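PDB 3OH8: nucleoside-diphosphate sugar epimerase (SulA family) from Corynebacterium glutamicum, which is probably an NAD(P)-dependent epimerase or related enzyme acting on nucleoside-diphosphate sugars. Local coordinates for residues Pro35-Thr49 with Phe52-Leu66. Residues are numbered along the deposited sequence; the frame is centred on the assembly and turned at random.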
loop_
_atom_site.group_PDB
_atom_site.type_symbol
_atom_site.label_atom_id
_atom_site.label_comp_id
_atom_site.label_asym_id
_atom_site.label_seq_id
_atom_site.Cartn_x
_atom_site.Cartn_y
_atom_site.Cartn_z
ATOM N N PRO A 35 9.895 -11.964 0.535
ATOM C CA PRO A 35 10.525 -11.302 1.689
ATOM C C PRO A 35 11.703 -10.418 1.288
ATOM O O PRO A 35 12.813 -10.571 1.798
ATOM C CB PRO A 35 11.011 -12.477 2.539
ATOM C CG PRO A 35 11.283 -13.559 1.526
ATOM C CD PRO A 35 10.201 -13.403 0.482
ATOM N N LEU A 36 11.436 -9.488 0.384
ATOM C CA LEU A 36 12.418 -8.563 -0.153
ATOM C C LEU A 36 11.919 -7.167 0.187
ATOM O O LEU A 36 10.741 -6.862 -0.000
ATOM C CB LEU A 36 12.464 -8.732 -1.674
ATOM C CG LEU A 36 13.626 -8.212 -2.510
ATOM C CD1 LEU A 36 14.889 -8.971 -2.172
ATOM C CD2 LEU A 36 13.311 -8.357 -3.987
ATOM N N ASN A 37 12.784 -6.314 0.708
ATOM C CA ASN A 37 12.369 -4.940 0.947
ATOM C C ASN A 37 13.480 -3.940 0.697
ATOM O O ASN A 37 14.550 -4.028 1.295
ATOM C CB ASN A 37 11.782 -4.775 2.345
ATOM C CG ASN A 37 10.465 -5.508 2.504
ATOM O OD1 ASN A 37 10.388 -6.526 3.194
ATOM N ND2 ASN A 37 9.422 -5.010 1.836
ATOM N N PRO A 38 13.220 -2.987 -0.206
ATOM C CA PRO A 38 14.202 -1.962 -0.561
ATOM C C PRO A 38 14.491 -1.113 0.667
ATOM O O PRO A 38 13.563 -0.584 1.290
ATOM C CB PRO A 38 13.477 -1.139 -1.627
ATOM C CG PRO A 38 12.008 -1.326 -1.309
ATOM C CD PRO A 38 11.902 -2.740 -0.820
ATOM N N ILE A 39 15.761 -1.020 1.046
ATOM C CA ILE A 39 16.111 -0.202 2.194
ATOM C C ILE A 39 16.786 1.104 1.784
ATOM O O ILE A 39 16.901 2.025 2.586
ATOM C CB ILE A 39 16.930 -0.991 3.244
ATOM C CG1 ILE A 39 18.130 -1.687 2.604
ATOM C CG2 ILE A 39 16.048 -2.031 3.923
ATOM C CD1 ILE A 39 18.904 -2.563 3.584
ATOM N N THR A 40 17.207 1.196 0.527
ATOM C CA THR A 40 17.725 2.455 0.009
ATOM C C THR A 40 17.010 2.888 -1.275
ATOM O O THR A 40 16.298 2.106 -1.900
ATOM C CB THR A 40 19.246 2.391 -0.254
ATOM O OG1 THR A 40 19.501 1.670 -1.462
ATOM C CG2 THR A 40 19.960 1.718 0.888
ATOM N N GLN A 41 17.224 4.140 -1.663
ATOM C CA GLN A 41 16.644 4.701 -2.879
ATOM C C GLN A 41 17.708 5.091 -3.908
ATOM O O GLN A 41 18.447 6.062 -3.712
ATOM C CB GLN A 41 15.803 5.933 -2.525
ATOM C CG GLN A 41 15.143 6.608 -3.722
ATOM C CD GLN A 41 13.997 5.793 -4.288
ATOM O OE1 GLN A 41 14.042 5.370 -5.440
ATOM N NE2 GLN A 41 12.962 5.566 -3.476
ATOM N N ALA A 42 17.783 4.344 -5.006
ATOM C CA ALA A 42 18.655 4.719 -6.114
ATOM C C ALA A 42 18.181 6.031 -6.722
ATOM O O ALA A 42 17.008 6.188 -7.051
ATOM C CB ALA A 42 18.697 3.629 -7.168
ATOM N N GLU A 43 19.109 6.968 -6.861
ATOM C CA GLU A 43 18.802 8.325 -7.299
ATOM C C GLU A 43 18.171 8.380 -8.693
ATOM O O GLU A 43 17.235 9.151 -8.934
ATOM C CB GLU A 43 20.085 9.158 -7.265
ATOM C CG GLU A 43 19.948 10.598 -7.720
ATOM C CD GLU A 43 21.278 11.336 -7.671
ATOM O OE1 GLU A 43 21.949 11.294 -6.613
ATOM O OE2 GLU A 43 21.652 11.956 -8.690
ATOM N N ARG A 44 18.685 7.559 -9.605
ATOM C CA ARG A 44 18.267 7.619 -11.001
ATOM C C ARG A 44 18.150 6.241 -11.617
ATOM O O ARG A 44 18.816 5.309 -11.185
ATOM C CB ARG A 44 19.271 8.433 -11.814
ATOM C CG ARG A 44 19.265 9.905 -11.499
ATOM C CD ARG A 44 20.680 10.449 -11.500
ATOM N NE ARG A 44 21.464 9.965 -12.635
ATOM C CZ ARG A 44 22.755 9.657 -12.564
ATOM N NH1 ARG A 44 23.403 9.773 -11.410
ATOM N NH2 ARG A 44 23.401 9.231 -13.642
ATOM N N LEU A 45 17.332 6.127 -12.657
ATOM C CA LEU A 45 17.121 4.843 -13.315
ATOM C C LEU A 45 18.330 4.404 -14.148
ATOM O O LEU A 45 18.530 3.208 -14.372
ATOM C CB LEU A 45 15.855 4.882 -14.182
ATOM C CG LEU A 45 14.549 5.159 -13.421
ATOM C CD1 LEU A 45 13.345 5.120 -14.359
ATOM C CD2 LEU A 45 14.376 4.175 -12.264
ATOM N N ALA A 46 19.134 5.362 -14.605
ATOM C CA ALA A 46 20.219 5.042 -15.545
ATOM C C ALA A 46 21.281 4.171 -14.894
ATOM O O ALA A 46 21.702 3.150 -15.448
ATOM C CB ALA A 46 20.853 6.315 -16.091
ATOM N N ASP A 47 21.700 4.589 -13.706
ATOM C CA ASP A 47 22.748 3.911 -12.957
ATOM C C ASP A 47 22.394 3.994 -11.487
ATOM O O ASP A 47 21.271 4.352 -11.138
ATOM C CB ASP A 47 24.107 4.573 -13.221
ATOM C CG ASP A 47 24.092 6.078 -12.969
ATOM O OD1 ASP A 47 23.167 6.567 -12.287
ATOM O OD2 ASP A 47 25.013 6.774 -13.450
ATOM N N GLY A 48 23.342 3.685 -10.615
ATOM C CA GLY A 48 23.074 3.801 -9.194
ATOM C C GLY A 48 22.498 2.520 -8.630
ATOM O O GLY A 48 21.820 1.774 -9.332
ATOM N N THR A 49 22.766 2.256 -7.358
ATOM C CA THR A 49 22.374 0.984 -6.790
ATOM C C THR A 49 21.250 1.099 -5.766
ATOM O O THR A 49 21.003 2.156 -5.187
ATOM C CB THR A 49 23.596 0.203 -6.224
ATOM O OG1 THR A 49 23.681 0.368 -4.807
ATOM C CG2 THR A 49 24.885 0.674 -6.874
ATOM N N PHE A 52 18.395 -4.115 -1.115
ATOM C CA PHE A 52 17.208 -4.775 -0.583
ATOM C C PHE A 52 17.571 -5.622 0.636
ATOM O O PHE A 52 18.584 -6.314 0.632
ATOM C CB PHE A 52 16.596 -5.721 -1.620
ATOM C CG PHE A 52 15.990 -5.035 -2.809
ATOM C CD1 PHE A 52 16.788 -4.588 -3.851
ATOM C CD2 PHE A 52 14.619 -4.859 -2.895
ATOM C CE1 PHE A 52 16.228 -3.974 -4.967
ATOM C CE2 PHE A 52 14.045 -4.238 -4.009
ATOM C CZ PHE A 52 14.852 -3.799 -5.041
ATOM N N SER A 53 16.727 -5.591 1.662
ATOM C CA SER A 53 16.860 -6.516 2.779
ATOM C C SER A 53 16.197 -7.839 2.415
ATOM O O SER A 53 15.162 -7.857 1.746
ATOM C CB SER A 53 16.197 -5.942 4.028
ATOM O OG SER A 53 14.808 -5.765 3.809
ATOM N N LEU A 54 16.807 -8.938 2.854
ATOM C CA LEU A 54 16.298 -10.287 2.641
ATOM C C LEU A 54 16.202 -10.954 4.009
ATOM O O LEU A 54 16.631 -10.377 5.003
ATOM C CB LEU A 54 17.250 -11.073 1.742
ATOM C CG LEU A 54 17.103 -10.942 0.222
ATOM C CD1 LEU A 54 18.354 -11.446 -0.488
ATOM C CD2 LEU A 54 15.880 -11.699 -0.249
ATOM N N PRO A 55 15.652 -12.174 4.079
ATOM C CA PRO A 55 15.557 -12.742 5.431
ATOM C C PRO A 55 16.924 -13.187 5.957
ATOM O O PRO A 55 17.829 -13.466 5.166
ATOM C CB PRO A 55 14.639 -13.963 5.245
ATOM C CG PRO A 55 14.056 -13.831 3.853
ATOM C CD PRO A 55 15.078 -13.069 3.064
ATOM N N ALA A 56 17.069 -13.236 7.278
ATOM C CA ALA A 56 18.283 -13.757 7.904
ATOM C C ALA A 56 19.466 -12.808 7.737
ATOM O O ALA A 56 20.593 -13.242 7.481
ATOM C CB ALA A 56 18.625 -15.138 7.341
ATOM N N GLY A 57 19.194 -11.513 7.881
ATOM C CA GLY A 57 20.223 -10.492 7.811
ATOM C C GLY A 57 20.899 -10.322 6.460
ATOM O O GLY A 57 21.766 -9.457 6.309
ATOM N N LEU A 58 20.515 -11.137 5.479
ATOM C CA LEU A 58 21.099 -11.044 4.145
ATOM C C LEU A 58 20.584 -9.820 3.376
ATOM O O LEU A 58 19.549 -9.232 3.727
ATOM C CB LEU A 58 20.838 -12.315 3.335
ATOM C CG LEU A 58 21.504 -13.621 3.777
ATOM C CD1 LEU A 58 21.123 -14.749 2.828
ATOM C CD2 LEU A 58 23.012 -13.464 3.834
ATOM N N LYS A 59 21.318 -9.443 2.329
ATOM C CA LYS A 59 20.971 -8.273 1.531
ATOM C C LYS A 59 21.229 -8.484 0.054
ATOM O O LYS A 59 22.168 -9.176 -0.341
ATOM C CB LYS A 59 21.702 -7.028 2.033
ATOM C CG LYS A 59 21.263 -6.624 3.416
ATOM C CD LYS A 59 21.930 -5.360 3.897
ATOM C CE LYS A 59 21.684 -5.179 5.391
ATOM N NZ LYS A 59 22.076 -3.829 5.881
ATOM N N TRP A 60 20.372 -7.893 -0.767
ATOM C CA TRP A 60 20.536 -7.970 -2.202
ATOM C C TRP A 60 20.911 -6.590 -2.730
ATOM O O TRP A 60 20.207 -5.606 -2.479
ATOM C CB TRP A 60 19.250 -8.471 -2.853
ATOM C CG TRP A 60 19.366 -8.676 -4.325
ATOM C CD1 TRP A 60 20.400 -9.265 -4.989
ATOM C CD2 TRP A 60 18.405 -8.309 -5.324
ATOM N NE1 TRP A 60 20.146 -9.285 -6.339
ATOM C CE2 TRP A 60 18.928 -8.704 -6.570
ATOM C CE3 TRP A 60 17.159 -7.687 -5.287
ATOM C CZ2 TRP A 60 18.246 -8.497 -7.765
ATOM C CZ3 TRP A 60 16.482 -7.481 -6.477
ATOM C CH2 TRP A 60 17.026 -7.887 -7.697
ATOM N N VAL A 61 22.030 -6.525 -3.444
ATOM C CA VAL A 61 22.522 -5.270 -3.991
ATOM C C VAL A 61 22.174 -5.233 -5.471
ATOM O O VAL A 61 22.792 -5.918 -6.275
ATOM C CB VAL A 61 24.046 -5.138 -3.825
ATOM C CG1 VAL A 61 24.544 -3.829 -4.435
ATOM C CG2 VAL A 61 24.424 -5.227 -2.349
ATOM N N ALA A 62 21.158 -4.452 -5.818
ATOM C CA ALA A 62 20.759 -4.316 -7.209
ATOM C C ALA A 62 21.388 -3.064 -7.791
ATOM O O ALA A 62 21.617 -2.092 -7.076
ATOM C CB ALA A 62 19.245 -4.255 -7.325
ATOM N N ARG A 63 21.660 -3.090 -9.090
ATOM C CA ARG A 63 22.362 -1.997 -9.744
ATOM C C ARG A 63 21.673 -1.685 -11.071
ATOM O O ARG A 63 21.313 -2.595 -11.802
ATOM C CB ARG A 63 23.806 -2.444 -9.997
ATOM C CG ARG A 63 24.854 -1.342 -10.024
ATOM C CD ARG A 63 26.250 -1.955 -10.143
ATOM N NE ARG A 63 27.158 -1.127 -10.932
ATOM C CZ ARG A 63 27.294 -1.211 -12.252
ATOM N NH1 ARG A 63 26.577 -2.089 -12.948
ATOM N NH2 ARG A 63 28.150 -0.414 -12.880
ATOM N N HIS A 64 21.482 -0.407 -11.384
ATOM C CA HIS A 64 20.954 -0.045 -12.694
ATOM C C HIS A 64 22.099 -0.048 -13.706
ATOM O O HIS A 64 23.197 0.418 -13.411
ATOM C CB HIS A 64 20.280 1.323 -12.672
ATOM C CG HIS A 64 18.953 1.343 -11.974
ATOM N ND1 HIS A 64 18.553 2.379 -11.159
ATOM C CD2 HIS A 64 17.928 0.452 -11.975
ATOM C CE1 HIS A 64 17.345 2.127 -10.688
ATOM N NE2 HIS A 64 16.944 0.968 -11.165
ATOM N N ASP A 65 21.831 -0.574 -14.894
ATOM C CA ASP A 65 22.863 -0.768 -15.909
ATOM C C ASP A 65 22.805 0.338 -16.953
ATOM O O ASP A 65 21.820 0.471 -17.688
ATOM C CB ASP A 65 22.685 -2.135 -16.562
ATOM C CG ASP A 65 23.768 -2.443 -17.582
ATOM O OD1 ASP A 65 24.633 -1.573 -17.815
ATOM O OD2 ASP A 65 23.738 -3.550 -18.148
ATOM N N LEU A 66 23.865 1.139 -17.022
ATOM C CA LEU A 66 23.901 2.272 -17.945
ATOM C C LEU A 66 23.697 1.796 -19.375
ATOM O O LEU A 66 23.032 2.453 -20.164
ATOM C CB LEU A 66 25.235 3.015 -17.836
ATOM C CG LEU A 66 25.245 4.515 -18.156
ATOM C CD1 LEU A 66 26.575 4.900 -18.781
ATOM C CD2 LEU A 66 24.101 4.903 -19.074
HETATM O O HOH W 1 19.165 1.345 -16.656
#
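H64 on strand 59-64 reaches into the loop before strand 49-53 and takes up its backbone carbonyls. Its ND1 donates to R44 O at 2.9 Å, an acceptor lying 26° out of the ring plane; D47 O, at the ring edge and in plane, receives a weak second bond from H64 ND1 at 3.4 Å. L45 O stands over one ring face, 3.1 Å from H64 CG, and a water lies 3.0 Å from both L45 O and D65 O. With H64 CG beside the backbone N (chi1 -73°), the imidazole turns into the loop while H64 N gives G48 O a nearly straight bond (3.0 Å, 171°). R44 forms a salt bridge with D47, R44 NH2 to D47 OD2 2.9 Å. At the other end, N37 and S53 form an antiparallel hydrogen-bonded pair, S53 N to N37 O 2.7 Å and N37 N to S53 O in the carbonyl plane, adding short edge strand 37-38 to the antiparallel sheet. Beside it L36 CG lies 3.5 Å from F52 CD2, and L36 CD1 packs on L54. F75 of strand 74-78 meets the H64 ring at a steep angle. ND1 is thus probably a protonated nitrogen; imidazole and H64 amide together tie the loop, braced internally by R44-D47, to strand 59-64.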